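Long-range contacts in putative adhesin (PDB 3LJY), which is of unknown function but, as a predicted adhesin with a head GIN domain, probably takes part in attachment at the bacterial cell surface: residues Leu89-Val94 with Glu110-Ala115; Ile182-Leu187 with Ala202-Ala206. All blocks are in the same frame, centred on the assembly; numbering follows the deposited sequence.

Both interactions join neighbouring turns of one parallel beta-solenoid, but on different sheets and at different points along it. Interaction 1 lies near the middle of the chain, on the sheet of strands 91-94 and 110-115; interaction 2 lies about 21 Å away between centres, on the sheet of strands 181-184 and 201-206, and the nearest atoms of the two are about 12 Å apart. In both, aliphatic side chains fill the interior; the outer face is mixed in interaction 1 (A91, V112, K93, K114). Interaction 1 rests on an unbroken run of backbone hydrogen bonds. In interaction 2 a His-carboxylate bond joins the last regular pair; at the corner beyond, a water and CH-pi contact take over.

Interaction 1. Residues Leu89-Val94 with Glu110-Ala115; sequences LAAAKV and ETVIKA
This contact is an in-register parallel strand pairing between successive turns of the beta-solenoid, joining strand 91-94 to strand 110-115. The strand axes run 4.7 Å apart and only 2° from parallel. A91 faces V112, A92 I113, K93 K114 and V94 A115, with CA-CA distances of 4.6-4.8 Å. Backbone hydrogen bonds alternate between the segments: V112 N to A90 O (2.8 Å), A92 N to V112 O (3.0 Å), K114 N to A92 O (2.9 Å) and V94 N to K114 O (2.7 Å). Before the strand, A90 takes phi/psi of -79/-32, and T111, chi1 m, donates OG1 to L89 O at 2.7 Å, extending the pairing through a side chain. A92, V94, I113 and A115 share the buried face: A92 CB lies 4.2 Å from I113 CG2, and V94 CB 4.4 Å from A115 CB. They pack inward against F100 and V121 of the facing sheet. On the outer face K93 folds back, its NZ 3.5 Å from K114 CD and weakly bonded to A92 O at 3.3 Å. Strands 24-27 and 131-136 flank the pair. Such stacking of like positions, with an aliphatic interior, is typical of the right-handed parallel beta-helix, consistent with the pectate-lyase-like clan.

Interaction 2. Residues Ile182-Leu187 with Ala202-Ala206; sequences IHAFGL and AEVHA
A water wedged into a parting strand pair marks this contact: it donates to A184 O (2.6 Å) and L187 O (2.7 Å) and accepts from H205 N (3.1 Å), bridging where backbone bonding has stopped. Before it the strands are parallel, their axes 4.8 Å apart and crossing at 22°. I182 pairs with A202 (CA-CA 4.6 Å) and H183 with E203 (5.0 Å), through E203 N to I182 O and A184 N to E203 O, both 2.8 Å. A type I turn from A184 to L187 bends 182-187 round a corner, as between faces of a parallel beta-helix, with F185 at phi/psi -56/-36, G186 at -84/-10 and L187 N bonded to A184 O at 3.3 Å, while 202-206 continues extended. E203 (chi1 m, chi2 t) receives H183 ND1 (chi1 m) on OE1 at 2.8 Å, a nearly linear His-carboxylate hydrogen bond on the outer face. F185 (chi1 m) starts away from the other strand, but its ring returns over E203, whose CB sits 3.6 Å from the ring centroid, 7° off the normal, in a CH-pi contact; V204 O lies at the ring edge, 3.4 Å from CD1. On the opposite face, I182 CB meets A202 CB at 4.3 Å. Strands 161-164 and 219-223 flank the pair, K223 making a cation-pi contact with F185, while strands 172-176 and 192-196 pack against I182, A202 and V204.

Interaction 1. Residues Leu89-Val94 with Glu110-Ala115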
ATOM      1  N   LEU A  89      11.754  -5.037  -3.673  1.00 46.51           N
ATOM      2  CA  LEU A  89      10.401  -4.669  -4.098  1.00 44.32           C
ATOM      3  C   LEU A  89      10.358  -3.196  -4.497  1.00 43.60           C
ATOM      4  O   LEU A  89      10.175  -2.303  -3.668  1.00 42.59           O
ATOM      5  CB  LEU A  89       9.377  -4.949  -3.002  1.00 46.47           C
ATOM      6  CG  LEU A  89       7.873  -4.775  -3.362  1.00 46.41           C
ATOM      7  CD1 LEU A  89       7.369  -5.837  -4.373  1.00 40.53           C
ATOM      8  CD2 LEU A  89       7.067  -4.793  -2.068  1.00 43.17           C
ATOM      9  N   ALA A  90      10.529  -2.954  -5.788  1.00 42.06           N
ATOM     10  CA  ALA A  90      10.465  -1.612  -6.345  1.00 40.81           C
ATOM     11  C   ALA A  90       8.999  -1.159  -6.530  1.00 42.12           C
ATOM     12  O   ALA A  90       8.688   0.042  -6.428  1.00 43.05           O
ATOM     13  CB  ALA A  90      11.195  -1.563  -7.689  1.00 36.64           C
ATOM     14  N   ALA A  91       8.096  -2.101  -6.822  1.00 42.06           N
ATOM     15  CA  ALA A  91       6.712  -1.727  -7.151  1.00 42.57           C
ATOM     16  C   ALA A  91       5.731  -2.809  -6.822  1.00 42.88           C
ATOM     17  O   ALA A  91       6.031  -4.000  -7.001  1.00 43.21           O
ATOM     18  CB  ALA A  91       6.590  -1.376  -8.652  1.00 37.65           C
ATOM     19  N   ALA A  92       4.547  -2.408  -6.345  1.00 43.20           N
ATOM     20  CA  ALA A  92       3.418  -3.328  -6.242  1.00 43.31           C
ATOM     21  C   ALA A  92       2.147  -2.668  -6.723  1.00 43.01           C
ATOM     22  O   ALA A  92       1.902  -1.511  -6.421  1.00 41.74           O
ATOM     23  CB  ALA A  92       3.226  -3.881  -4.790  1.00 40.22           C
ATOM     24  N   LYS A  93       1.349  -3.415  -7.476  0.62 43.80           N
ATOM     25  CA  LYS A  93       0.040  -2.967  -7.919  0.62 44.96           C
ATOM     26  C   LYS A  93      -0.972  -3.964  -7.315  0.62 44.25           C
ATOM     27  O   LYS A  93      -0.844  -5.191  -7.480  0.62 41.02           O
ATOM     28  CB  LYS A  93      -0.045  -2.873  -9.460  0.62 46.28           C
ATOM     29  CG  LYS A  93       0.396  -1.505 -10.060  0.62 48.21           C
ATOM     30  CD  LYS A  93       1.791  -1.468 -10.762  0.62 49.23           C
ATOM     31  CE  LYS A  93       2.980  -1.196  -9.812  0.62 46.65           C
ATOM     32  NZ  LYS A  93       2.968   0.112  -9.031  0.62 40.91           N
ATOM     33  N   VAL A  94      -1.929  -3.422  -6.559  1.00 43.02           N
ATOM     34  CA  VAL A  94      -2.833  -4.225  -5.748  1.00 43.52           C
ATOM     35  C   VAL A  94      -4.254  -3.830  -6.071  1.00 44.01           C
ATOM     36  O   VAL A  94      -4.636  -2.685  -5.871  1.00 45.83           O
ATOM     37  CB  VAL A  94      -2.537  -4.106  -4.209  1.00 45.00           C
ATOM     38  CG1 VAL A  94      -3.368  -5.091  -3.455  1.00 39.62           C
ATOM     39  CG2 VAL A  94      -1.042  -4.344  -3.911  1.00 41.54           C
ATOM     40  N   GLU A 110      13.667   2.938  -3.871  1.00 49.23           N
ATOM     41  CA  GLU A 110      12.313   3.454  -4.055  1.00 51.63           C
ATOM     42  C   GLU A 110      11.338   2.311  -4.110  1.00 51.65           C
ATOM     43  O   GLU A 110      11.622   1.285  -4.747  1.00 53.37           O
ATOM     44  CB  GLU A 110      12.151   4.199  -5.376  1.00 51.00           C
ATOM     45  CG  GLU A 110      12.813   5.521  -5.391  1.00 56.17           C
ATOM     46  CD  GLU A 110      12.359   6.408  -6.522  1.00 59.77           C
ATOM     47  OE1 GLU A 110      11.330   6.054  -7.163  1.00 62.38           O
ATOM     48  OE2 GLU A 110      13.034   7.454  -6.746  1.00 61.03           O
ATOM     49  N   THR A 111      10.195   2.487  -3.451  1.00 49.50           N
ATOM     50  CA  THR A 111       9.068   1.535  -3.551  1.00 46.86           C
ATOM     51  C   THR A 111       7.818   2.330  -3.890  1.00 45.60           C
ATOM     52  O   THR A 111       7.520   3.319  -3.223  1.00 44.67           O
ATOM     53  CB  THR A 111       8.874   0.715  -2.224  1.00 48.45           C
ATOM     54  OG1 THR A 111      10.030  -0.121  -2.011  1.00 45.95           O
ATOM     55  CG2 THR A 111       7.571  -0.174  -2.256  1.00 44.66           C
ATOM     56  N   VAL A 112       7.147   1.946  -4.978  1.00 44.46           N
ATOM     57  CA  VAL A 112       5.893   2.554  -5.405  1.00 43.85           C
ATOM     58  C   VAL A 112       4.773   1.549  -5.258  1.00 44.91           C
ATOM     59  O   VAL A 112       4.830   0.502  -5.870  1.00 45.75           O
ATOM     60  CB  VAL A 112       5.931   2.976  -6.903  1.00 44.05           C
ATOM     61  CG1 VAL A 112       4.605   3.620  -7.317  1.00 41.48           C
ATOM     62  CG2 VAL A 112       7.067   3.928  -7.158  1.00 40.42           C
ATOM     63  N   ILE A 113       3.758   1.845  -4.445  1.00 44.84           N
ATOM     64  CA  ILE A 113       2.621   0.944  -4.290  1.00 42.92           C
ATOM     65  C   ILE A 113       1.333   1.632  -4.753  1.00 43.05           C
ATOM     66  O   ILE A 113       1.041   2.768  -4.373  1.00 40.91           O
ATOM     67  CB  ILE A 113       2.415   0.425  -2.814  1.00 43.95           C
ATOM     68  CG1 ILE A 113       3.740  -0.020  -2.206  1.00 43.90           C
ATOM     69  CG2 ILE A 113       1.312  -0.739  -2.748  1.00 39.38           C
ATOM     70  CD1 ILE A 113       3.595  -0.726  -0.898  1.00 43.70           C
ATOM     71  N   LYS A 114       0.568   0.931  -5.568  1.00 42.00           N
ATOM     72  CA  LYS A 114      -0.697   1.420  -6.029  1.00 44.79           C
ATOM     73  C   LYS A 114      -1.758   0.425  -5.625  1.00 45.77           C
ATOM     74  O   LYS A 114      -1.639  -0.760  -5.970  1.00 44.99           O
ATOM     75  CB  LYS A 114      -0.693   1.543  -7.543  1.00 45.83           C
ATOM     76  CG  LYS A 114       0.159   2.665  -8.000  1.00 54.50           C
ATOM     77  CD  LYS A 114       0.536   2.552  -9.477  1.00 62.52           C
ATOM     78  CE  LYS A 114       1.619   3.570  -9.809  1.00 65.45           C
ATOM     79  NZ  LYS A 114       1.269   4.957  -9.310  1.00 68.87           N
ATOM     80  N   ALA A 115      -2.780   0.902  -4.890  1.00 45.91           N
ATOM     81  CA  ALA A 115      -3.900   0.065  -4.455  1.00 43.74           C
ATOM     82  C   ALA A 115      -5.222   0.676  -4.931  1.00 42.66           C
ATOM     83  O   ALA A 115      -5.474   1.847  -4.769  1.00 43.12           O
ATOM     84  CB  ALA A 115      -3.893  -0.087  -2.907  1.00 42.60           C
TER

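Interaction 2. Residues Ile182-Leu187 with Ala202-Ala206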
ATOM      1  N   ILE A 182      -5.818  10.693   5.436  1.00 46.87           N
ATOM      2  CA  ILE A 182      -4.428  10.381   5.705  1.00 45.10           C
ATOM      3  C   ILE A 182      -4.281  10.499   7.209  1.00 45.80           C
ATOM      4  O   ILE A 182      -4.576  11.551   7.781  1.00 44.82           O
ATOM      5  CB  ILE A 182      -3.459  11.343   5.027  1.00 44.75           C
ATOM      6  CG1 ILE A 182      -3.370  11.022   3.530  1.00 46.27           C
ATOM      7  CG2 ILE A 182      -2.031  11.236   5.671  1.00 45.32           C
ATOM      8  CD1 ILE A 182      -2.618  12.117   2.678  1.00 43.64           C
ATOM      9  N   HIS A 183      -3.858   9.400   7.843  1.00 45.17           N
ATOM     10  CA  HIS A 183      -3.591   9.361   9.290  1.00 45.86           C
ATOM     11  C   HIS A 183      -2.101   9.215   9.520  1.00 44.65           C
ATOM     12  O   HIS A 183      -1.597   8.094   9.559  1.00 46.60           O
ATOM     13  CB  HIS A 183      -4.337   8.204   9.952  1.00 44.83           C
ATOM     14  CG  HIS A 183      -5.817   8.349   9.903  1.00 45.23           C
ATOM     15  ND1 HIS A 183      -6.500   9.255  10.684  1.00 48.34           N
ATOM     16  CD2 HIS A 183      -6.748   7.713   9.161  1.00 45.69           C
ATOM     17  CE1 HIS A 183      -7.791   9.176  10.422  1.00 47.62           C
ATOM     18  NE2 HIS A 183      -7.970   8.233   9.516  1.00 49.12           N
ATOM     19  N   ALA A 184      -1.403  10.336   9.628  1.00 44.95           N
ATOM     20  CA  ALA A 184       0.055  10.335   9.709  1.00 45.21           C
ATOM     21  C   ALA A 184       0.578  11.247  10.815  1.00 45.50           C
ATOM     22  O   ALA A 184       1.645  11.884  10.656  1.00 46.29           O
ATOM     23  CB  ALA A 184       0.652  10.704   8.384  1.00 41.71           C
ATOM     24  N   PHE A 185      -0.172  11.315  11.920  1.00 45.14           N
ATOM     25  CA  PHE A 185       0.263  12.030  13.118  1.00 45.24           C
ATOM     26  C   PHE A 185       1.622  11.521  13.636  1.00 46.26           C
ATOM     27  O   PHE A 185       2.414  12.300  14.174  1.00 47.03           O
ATOM     28  CB  PHE A 185      -0.757  11.894  14.270  1.00 44.71           C
ATOM     29  CG  PHE A 185      -1.848  12.932  14.281  1.00 46.28           C
ATOM     30  CD1 PHE A 185      -1.618  14.243  13.876  1.00 47.01           C
ATOM     31  CD2 PHE A 185      -3.116  12.606  14.747  1.00 46.37           C
ATOM     32  CE1 PHE A 185      -2.642  15.188  13.898  1.00 46.21           C
ATOM     33  CE2 PHE A 185      -4.132  13.556  14.775  1.00 44.39           C
ATOM     34  CZ  PHE A 185      -3.887  14.845  14.355  1.00 44.24           C
ATOM     35  N   GLY A 186       1.859  10.212  13.514  1.00 46.73           N
ATOM     36  CA  GLY A 186       3.076   9.581  14.014  1.00 46.70           C
ATOM     37  C   GLY A 186       4.295   9.632  13.090  1.00 47.79           C
ATOM     38  O   GLY A 186       5.422   9.282  13.500  1.00 48.35           O
ATOM     39  N   LEU A 187       4.105  10.046  11.841  1.00 47.39           N
ATOM     40  CA  LEU A 187       5.236  10.287  10.940  1.00 46.44           C
ATOM     41  C   LEU A 187       5.713  11.748  10.998  1.00 46.63           C
ATOM     42  O   LEU A 187       5.066  12.673  10.488  1.00 47.37           O
ATOM     43  CB  LEU A 187       4.861   9.926   9.509  1.00 47.00           C
ATOM     44  CG  LEU A 187       5.966   9.962   8.443  1.00 46.03           C
ATOM     45  CD1 LEU A 187       6.955   8.890   8.684  1.00 41.98           C
ATOM     46  CD2 LEU A 187       5.373   9.863   7.066  1.00 41.36           C
ATOM     47  N   ALA A 202      -6.608  15.231   6.478  1.00 45.93           N
ATOM     48  CA  ALA A 202      -5.181  14.862   6.640  1.00 45.36           C
ATOM     49  C   ALA A 202      -4.763  15.216   8.051  1.00 45.50           C
ATOM     50  O   ALA A 202      -4.865  16.378   8.445  1.00 45.51           O
ATOM     51  CB  ALA A 202      -4.248  15.560   5.634  1.00 43.18           C
ATOM     52  N   GLU A 203      -4.348  14.194   8.795  1.00 46.01           N
ATOM     53  CA  GLU A 203      -3.678  14.323  10.100  1.00 46.00           C
ATOM     54  C   GLU A 203      -2.191  14.136   9.917  1.00 44.36           C
ATOM     55  O   GLU A 203      -1.738  13.070   9.499  1.00 44.71           O
ATOM     56  CB  GLU A 203      -4.170  13.258  11.067  1.00 46.13           C
ATOM     57  CG  GLU A 203      -5.638  13.308  11.345  1.00 48.10           C
ATOM     58  CD  GLU A 203      -6.091  12.257  12.343  1.00 49.75           C
ATOM     59  OE1 GLU A 203      -5.478  11.126  12.441  1.00 48.95           O
ATOM     60  OE2 GLU A 203      -7.101  12.585  13.029  1.00 54.22           O
ATOM     61  N   VAL A 204      -1.426  15.159  10.234  1.00 45.25           N
ATOM     62  CA  VAL A 204      -0.005  15.210   9.859  1.00 44.96           C
ATOM     63  C   VAL A 204       0.876  15.689  11.018  1.00 46.07           C
ATOM     64  O   VAL A 204       0.396  16.198  12.032  1.00 45.27           O
ATOM     65  CB  VAL A 204       0.192  16.099   8.569  1.00 44.78           C
ATOM     66  CG1 VAL A 204      -0.819  15.705   7.483  1.00 43.20           C
ATOM     67  CG2 VAL A 204       0.063  17.609   8.863  1.00 41.43           C
ATOM     68  N   HIS A 205       2.180  15.502  10.870  1.00 48.63           N
ATOM     69  CA  HIS A 205       3.161  15.988  11.832  1.00 48.33           C
ATOM     70  C   HIS A 205       4.353  16.609  11.076  1.00 48.26           C
ATOM     71  O   HIS A 205       5.123  15.928  10.429  1.00 48.12           O
ATOM     72  CB  HIS A 205       3.570  14.854  12.789  1.00 49.01           C
ATOM     73  CG  HIS A 205       4.581  15.266  13.812  1.00 50.95           C
ATOM     74  ND1 HIS A 205       5.347  14.362  14.508  1.00 53.11           N
ATOM     75  CD2 HIS A 205       4.971  16.491  14.232  1.00 49.32           C
ATOM     76  CE1 HIS A 205       6.160  15.012  15.321  1.00 52.16           C
ATOM     77  NE2 HIS A 205       5.953  16.306  15.170  1.00 50.11           N
ATOM     78  N   ALA A 206       4.450  17.932  11.116  1.00 50.09           N
ATOM     79  CA  ALA A 206       5.562  18.681  10.493  1.00 49.91           C
ATOM     80  C   ALA A 206       6.443  19.201  11.622  1.00 50.35           C
ATOM     81  O   ALA A 206       5.927  19.633  12.647  1.00 50.13           O
ATOM     82  CB  ALA A 206       5.042  19.835   9.609  1.00 46.15           C
TER
HETATM   83  O   HOH W   1       2.959  13.211   8.901  1.00 31.19           O